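Long-range contact in cell surface protein (Faecalibacterium prausnitzii A2-165, PDB 4GT6), which is of unknown function but, as a leucine-rich-repeat protein of the bacterial cell surface, probably binds other proteins through its extracellular repeat region: residues T164-E176 against Q186-T198. Numbering follows the deposited sequence. Where two conformers were deposited one is given.
Sequences TVTLPDSVTAIEE and QIHIPAKVTRIGT. With EDO (1,2-ethanediol), chain J; EDO (1,2-ethanediol), chain F.
R195 and E175 join two neighbouring coils of the leucine-rich-repeat solenoid by a side-on salt bridge. R195 leaves the backbone with CG anti to N. Its CB lies 4.1 Å from CB of A173; the chain then bends about CG-CD (chi3 70°), with CD 3.8 Å from E175 OE1. NE donates to E175 OE1 and NH2 to E175 OE2, the latter at 2.9 Å, while CZ faces the carboxylate between the two bonded nitrogens. Both oxygens use their syn lone pairs, and the carboxylate and guanidinium planes are only 15° apart. The methyl of A173 sits over one face of the guanidinium, where a small apolar residue fits well. E175 folds back to bring its carboxylate to this edge. A glutamine in place of E175 would probably lose the salt bridge and one of the two N-H...O bonds, leaving R195 without this countercharge and its tip freer to turn.

I174 and I196 pair in parallel: I174 N donates to R195 O at 2.9 Å and I174 O accepts from G197 N at 2.7 Å. T172 O takes T194 N almost straight (173°). A CB at G197 would run into the backbone of E175 and E176, which suits glycine here.

On the inward side, CD1 of I174 meets CD1 of I189 at 3.8 Å, with V193 and I196 close by; branched aliphatics fill this core, and L224 lies against I189 and I196. Farther along, the P190 ring packs on L167 CB. Where strands 164-166 and 186-189 stand too far apart for direct backbone bonds, water and a 1,2-ethanediol, probably from the crystallisation liquor, bridge V165 to H188.

Backbone bonds thus fix the register around 172-174, the charged pair at the more exposed edge adds a charge-dependent link, and solvent meets the polar backbone between the separated strands.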
loop_
_atom_site.group_PDB
_atom_site.type_symbol
_atom_site.label_atom_id
_atom_site.label_comp_id
_atom_site.label_asym_id
_atom_site.label_seq_id
_atom_site.Cartn_x
_atom_site.Cartn_y
_atom_site.Cartn_z
ATOM N N THR A 164 2.578 11.686 7.537
ATOM C CA THR A 164 4.004 11.618 7.875
ATOM C C THR A 164 4.307 10.286 8.536
ATOM O O THR A 164 3.615 9.889 9.478
ATOM C CB THR A 164 4.427 12.799 8.790
ATOM O OG1 THR A 164 4.101 14.040 8.168
ATOM C CG2 THR A 164 5.919 12.793 9.120
ATOM N N VAL A 165 5.355 9.604 8.050
ATOM C CA VAL A 165 5.841 8.354 8.634
ATOM C C VAL A 165 7.341 8.485 8.780
ATOM O O VAL A 165 8.033 8.813 7.803
ATOM C CB VAL A 165 5.453 7.046 7.880
ATOM C CG1 VAL A 165 6.094 5.811 8.539
ATOM C CG2 VAL A 165 3.940 6.850 7.835
ATOM N N THR A 166 7.845 8.211 9.975
ATOM C CA THR A 166 9.282 8.213 10.226
ATOM C C THR A 166 9.741 6.763 10.322
ATOM O O THR A 166 9.276 6.018 11.194
ATOM C CB THR A 166 9.620 9.040 11.470
ATOM O OG1 THR A 166 9.158 10.370 11.239
ATOM C CG2 THR A 166 11.141 9.052 11.784
ATOM N N LEU A 167 10.617 6.350 9.382
ATOM C CA LEU A 167 11.162 4.999 9.393
ATOM C C LEU A 167 12.538 5.012 10.027
ATOM O O LEU A 167 13.311 5.939 9.773
ATOM C CB LEU A 167 11.233 4.401 7.974
ATOM C CG LEU A 167 9.900 4.181 7.238
ATOM C CD1 LEU A 167 10.154 3.458 5.930
ATOM C CD2 LEU A 167 8.950 3.347 8.066
ATOM N N PRO A 168 12.869 3.987 10.840
ATOM C CA PRO A 168 14.189 3.958 11.485
ATOM C C PRO A 168 15.284 3.417 10.578
ATOM O O PRO A 168 14.998 2.759 9.581
ATOM C CB PRO A 168 13.953 2.990 12.649
ATOM C CG PRO A 168 12.970 2.021 12.131
ATOM C CD PRO A 168 12.056 2.816 11.229
ATOM N N ASP A 169 16.548 3.624 10.984
ATOM C CA ASP A 169 17.717 3.130 10.256
ATOM C C ASP A 169 17.722 1.593 10.145
ATOM O O ASP A 169 18.272 1.050 9.192
ATOM C CB ASP A 169 18.990 3.615 10.972
ATOM C CG ASP A 169 19.195 5.132 10.989
ATOM O OD1 ASP A 169 18.517 5.842 10.203
ATOM O OD2 ASP A 169 20.062 5.605 11.758
ATOM N N SER A 170 17.052 0.886 11.090
ATOM C CA SER A 170 17.044 -0.577 11.105
ATOM C C SER A 170 16.165 -1.205 10.000
ATOM O O SER A 170 16.289 -2.405 9.753
ATOM C CB SER A 170 16.605 -1.084 12.483
ATOM O OG SER A 170 15.366 -0.520 12.885
ATOM N N VAL A 171 15.291 -0.418 9.324
ATOM C CA VAL A 171 14.394 -0.990 8.314
ATOM C C VAL A 171 15.197 -1.387 7.054
ATOM O O VAL A 171 15.915 -0.557 6.481
ATOM C CB VAL A 171 13.192 -0.047 8.003
ATOM C CG1 VAL A 171 12.516 -0.409 6.671
ATOM C CG2 VAL A 171 12.165 -0.115 9.129
ATOM N N THR A 172 15.075 -2.661 6.647
ATOM C CA THR A 172 15.762 -3.156 5.445
ATOM C C THR A 172 14.783 -3.426 4.302
ATOM O O THR A 172 15.224 -3.676 3.171
ATOM C CB THR A 172 16.581 -4.429 5.729
ATOM O OG1 THR A 172 15.692 -5.538 5.897
ATOM C CG2 THR A 172 17.515 -4.277 6.922
ATOM N N ALA A 173 13.474 -3.450 4.600
ATOM C CA ALA A 173 12.474 -3.735 3.575
ATOM C C ALA A 173 11.193 -3.009 3.833
ATOM O O ALA A 173 10.767 -2.889 4.980
ATOM C CB ALA A 173 12.200 -5.242 3.475
ATOM N N ILE A 174 10.582 -2.506 2.760
ATOM C CA ILE A 174 9.251 -1.884 2.780
ATOM C C ILE A 174 8.443 -2.789 1.884
ATOM O O ILE A 174 8.619 -2.752 0.667
ATOM C CB ILE A 174 9.256 -0.398 2.345
ATOM C CG1 ILE A 174 10.171 0.444 3.238
ATOM C CG2 ILE A 174 7.816 0.165 2.300
ATOM C CD1 ILE A 174 10.486 1.857 2.620
ATOM N N GLU A 175 7.578 -3.627 2.466
ATOM C CA GLU A 175 6.929 -4.674 1.675
ATOM C C GLU A 175 5.779 -4.162 0.813
ATOM O O GLU A 175 5.385 -2.997 0.900
ATOM C CB GLU A 175 6.495 -5.879 2.560
ATOM C CG GLU A 175 7.614 -6.500 3.413
ATOM C CD GLU A 175 8.821 -7.137 2.725
ATOM O OE1 GLU A 175 8.934 -7.063 1.480
ATOM O OE2 GLU A 175 9.675 -7.700 3.448
ATOM N N GLU A 176 5.259 -5.034 -0.043
ATOM C CA GLU A 176 4.180 -4.702 -0.966
ATOM C C GLU A 176 3.034 -3.961 -0.311
ATOM O O GLU A 176 2.566 -4.375 0.759
ATOM C CB GLU A 176 3.597 -5.986 -1.582
ATOM C CG GLU A 176 4.479 -6.630 -2.629
ATOM C CD GLU A 176 3.903 -7.876 -3.274
ATOM O OE1 GLU A 176 2.802 -8.311 -2.862
ATOM O OE2 GLU A 176 4.570 -8.436 -4.177
ATOM N N GLN A 186 5.566 13.554 2.049
ATOM C CA GLN A 186 6.970 13.262 1.827
ATOM C C GLN A 186 7.289 11.850 2.278
ATOM O O GLN A 186 6.583 11.281 3.130
ATOM C CB GLN A 186 7.909 14.265 2.542
ATOM C CG GLN A 186 7.874 14.190 4.085
ATOM C CD GLN A 186 6.553 14.651 4.660
ATOM O OE1 GLN A 186 6.061 15.740 4.339
ATOM N NE2 GLN A 186 5.887 13.784 5.424
ATOM N N ILE A 187 8.357 11.287 1.672
ATOM C CA ILE A 187 8.921 9.963 1.944
ATOM C C ILE A 187 10.429 10.077 2.139
ATOM O O ILE A 187 11.087 10.720 1.315
ATOM C CB ILE A 187 8.637 8.972 0.761
ATOM C CG1 ILE A 187 7.155 8.674 0.538
ATOM C CG2 ILE A 187 9.408 7.663 0.922
ATOM C CD1 ILE A 187 6.945 8.064 -0.869
ATOM N N HIS A 188 10.985 9.429 3.189
ATOM C CA HIS A 188 12.430 9.300 3.323
ATOM C C HIS A 188 12.730 7.812 3.429
ATOM O O HIS A 188 12.191 7.131 4.310
ATOM C CB HIS A 188 13.050 10.085 4.483
ATOM C CG HIS A 188 14.532 9.834 4.589
ATOM N ND1 HIS A 188 15.416 10.365 3.672
ATOM C CD2 HIS A 188 15.215 9.024 5.435
ATOM C CE1 HIS A 188 16.613 9.919 4.022
ATOM N NE2 HIS A 188 16.541 9.115 5.084
ATOM N N ILE A 189 13.538 7.298 2.496
ATOM C CA ILE A 189 13.956 5.897 2.486
ATOM C C ILE A 189 15.257 5.781 3.279
ATOM O O ILE A 189 16.268 6.347 2.841
ATOM C CB ILE A 189 14.121 5.358 1.026
ATOM C CG1 ILE A 189 12.845 5.619 0.152
ATOM C CG2 ILE A 189 14.532 3.884 1.042
ATOM C CD1 ILE A 189 11.482 4.999 0.670
ATOM N N PRO A 190 15.286 5.048 4.424
ATOM C CA PRO A 190 16.549 4.946 5.182
ATOM C C PRO A 190 17.610 4.128 4.426
ATOM O O PRO A 190 17.291 3.357 3.508
ATOM C CB PRO A 190 16.130 4.318 6.512
ATOM C CG PRO A 190 14.826 3.673 6.265
ATOM C CD PRO A 190 14.170 4.352 5.099
ATOM N N ALA A 191 18.897 4.319 4.801
ATOM C CA ALA A 191 20.073 3.729 4.139
ATOM C C ALA A 191 20.065 2.218 3.955
ATOM O O ALA A 191 20.549 1.743 2.929
ATOM C CB ALA A 191 21.347 4.126 4.878
ATOM N N LYS A 192 19.508 1.464 4.911
ATOM C CA LYS A 192 19.566 0.002 4.844
ATOM C C LYS A 192 18.445 -0.648 4.032
ATOM O O LYS A 192 18.403 -1.874 3.945
ATOM C CB LYS A 192 19.588 -0.569 6.265
ATOM C CG LYS A 192 20.984 -0.416 6.889
ATOM C CD LYS A 192 20.990 -0.454 8.414
ATOM C CE LYS A 192 20.260 -1.624 9.026
ATOM N NZ LYS A 192 21.172 -2.512 9.775
ATOM N N VAL A 193 17.556 0.139 3.423
ATOM C CA VAL A 193 16.486 -0.464 2.631
ATOM C C VAL A 193 17.068 -1.148 1.366
ATOM O O VAL A 193 17.713 -0.488 0.531
ATOM C CB VAL A 193 15.385 0.565 2.279
ATOM C CG1 VAL A 193 14.383 -0.054 1.282
ATOM C CG2 VAL A 193 14.660 1.029 3.560
ATOM N N THR A 194 16.837 -2.463 1.231
ATOM C CA THR A 194 17.322 -3.218 0.058
ATOM C C THR A 194 16.163 -3.829 -0.726
ATOM O O THR A 194 16.391 -4.445 -1.781
ATOM C CB THR A 194 18.340 -4.300 0.447
ATOM O OG1 THR A 194 17.711 -5.198 1.368
ATOM C CG2 THR A 194 19.651 -3.711 1.003
ATOM N N ARG A 195 14.922 -3.649 -0.225
ATOM C CA ARG A 195 13.732 -4.138 -0.919
ATOM C C ARG A 195 12.564 -3.201 -0.690
ATOM O O ARG A 195 12.255 -2.840 0.447
ATOM C CB ARG A 195 13.357 -5.576 -0.481
ATOM C CG ARG A 195 12.014 -6.066 -1.070
ATOM C CD ARG A 195 11.812 -7.562 -0.896
ATOM N NE ARG A 195 11.580 -7.917 0.507
ATOM C CZ ARG A 195 12.488 -8.465 1.309
ATOM N NH1 ARG A 195 13.704 -8.743 0.852
ATOM N NH2 ARG A 195 12.192 -8.729 2.573
ATOM N N ILE A 196 11.901 -2.826 -1.776
ATOM C CA ILE A 196 10.644 -2.075 -1.718
ATOM C C ILE A 196 9.689 -2.875 -2.590
ATOM O O ILE A 196 9.931 -3.017 -3.789
ATOM C CB ILE A 196 10.724 -0.573 -2.130
ATOM C CG1 ILE A 196 11.738 0.208 -1.258
ATOM C CG2 ILE A 196 9.308 0.051 -2.058
ATOM C CD1 ILE A 196 11.811 1.751 -1.504
ATOM N N GLY A 197 8.652 -3.433 -1.979
ATOM C CA GLY A 197 7.709 -4.294 -2.671
ATOM C C GLY A 197 6.816 -3.539 -3.629
ATOM O O GLY A 197 6.660 -2.321 -3.518
ATOM N N THR A 198 6.192 -4.273 -4.543
ATOM C CA THR A 198 5.267 -3.742 -5.551
ATOM C C THR A 198 4.190 -2.888 -4.891
ATOM O O THR A 198 3.606 -3.360 -3.904
ATOM C CB THR A 198 4.619 -4.932 -6.302
ATOM O OG1 THR A 198 5.614 -5.878 -6.706
ATOM C CG2 THR A 198 3.840 -4.498 -7.496
HETATM C C1 EDO J . 7.766 7.538 4.520
HETATM O O1 EDO J . 8.953 8.166 4.965
HETATM C C2 EDO J . 7.972 6.015 4.547
HETATM O O2 EDO J . 9.106 5.691 3.753
HETATM C C1 EDO F . 7.364 -0.346 -5.960
HETATM O O1 EDO F . 6.145 -0.395 -6.753
HETATM C C2 EDO F . 8.280 -1.558 -6.325
HETATM O O2 EDO F . 9.655 -1.404 -5.946
HETATM O O HOH W 1 6.757 10.987 5.826
HETATM O O HOH W 2 11.171 7.856 6.891
HETATM O O HOH W 3 17.314 1.558 6.826
HETATM O O HOH W 4 18.470 -3.883 10.285
HETATM O O HOH W 5 15.615 -6.556 2.864
HETATM O O HOH W 6 6.922 -7.062 -4.701
#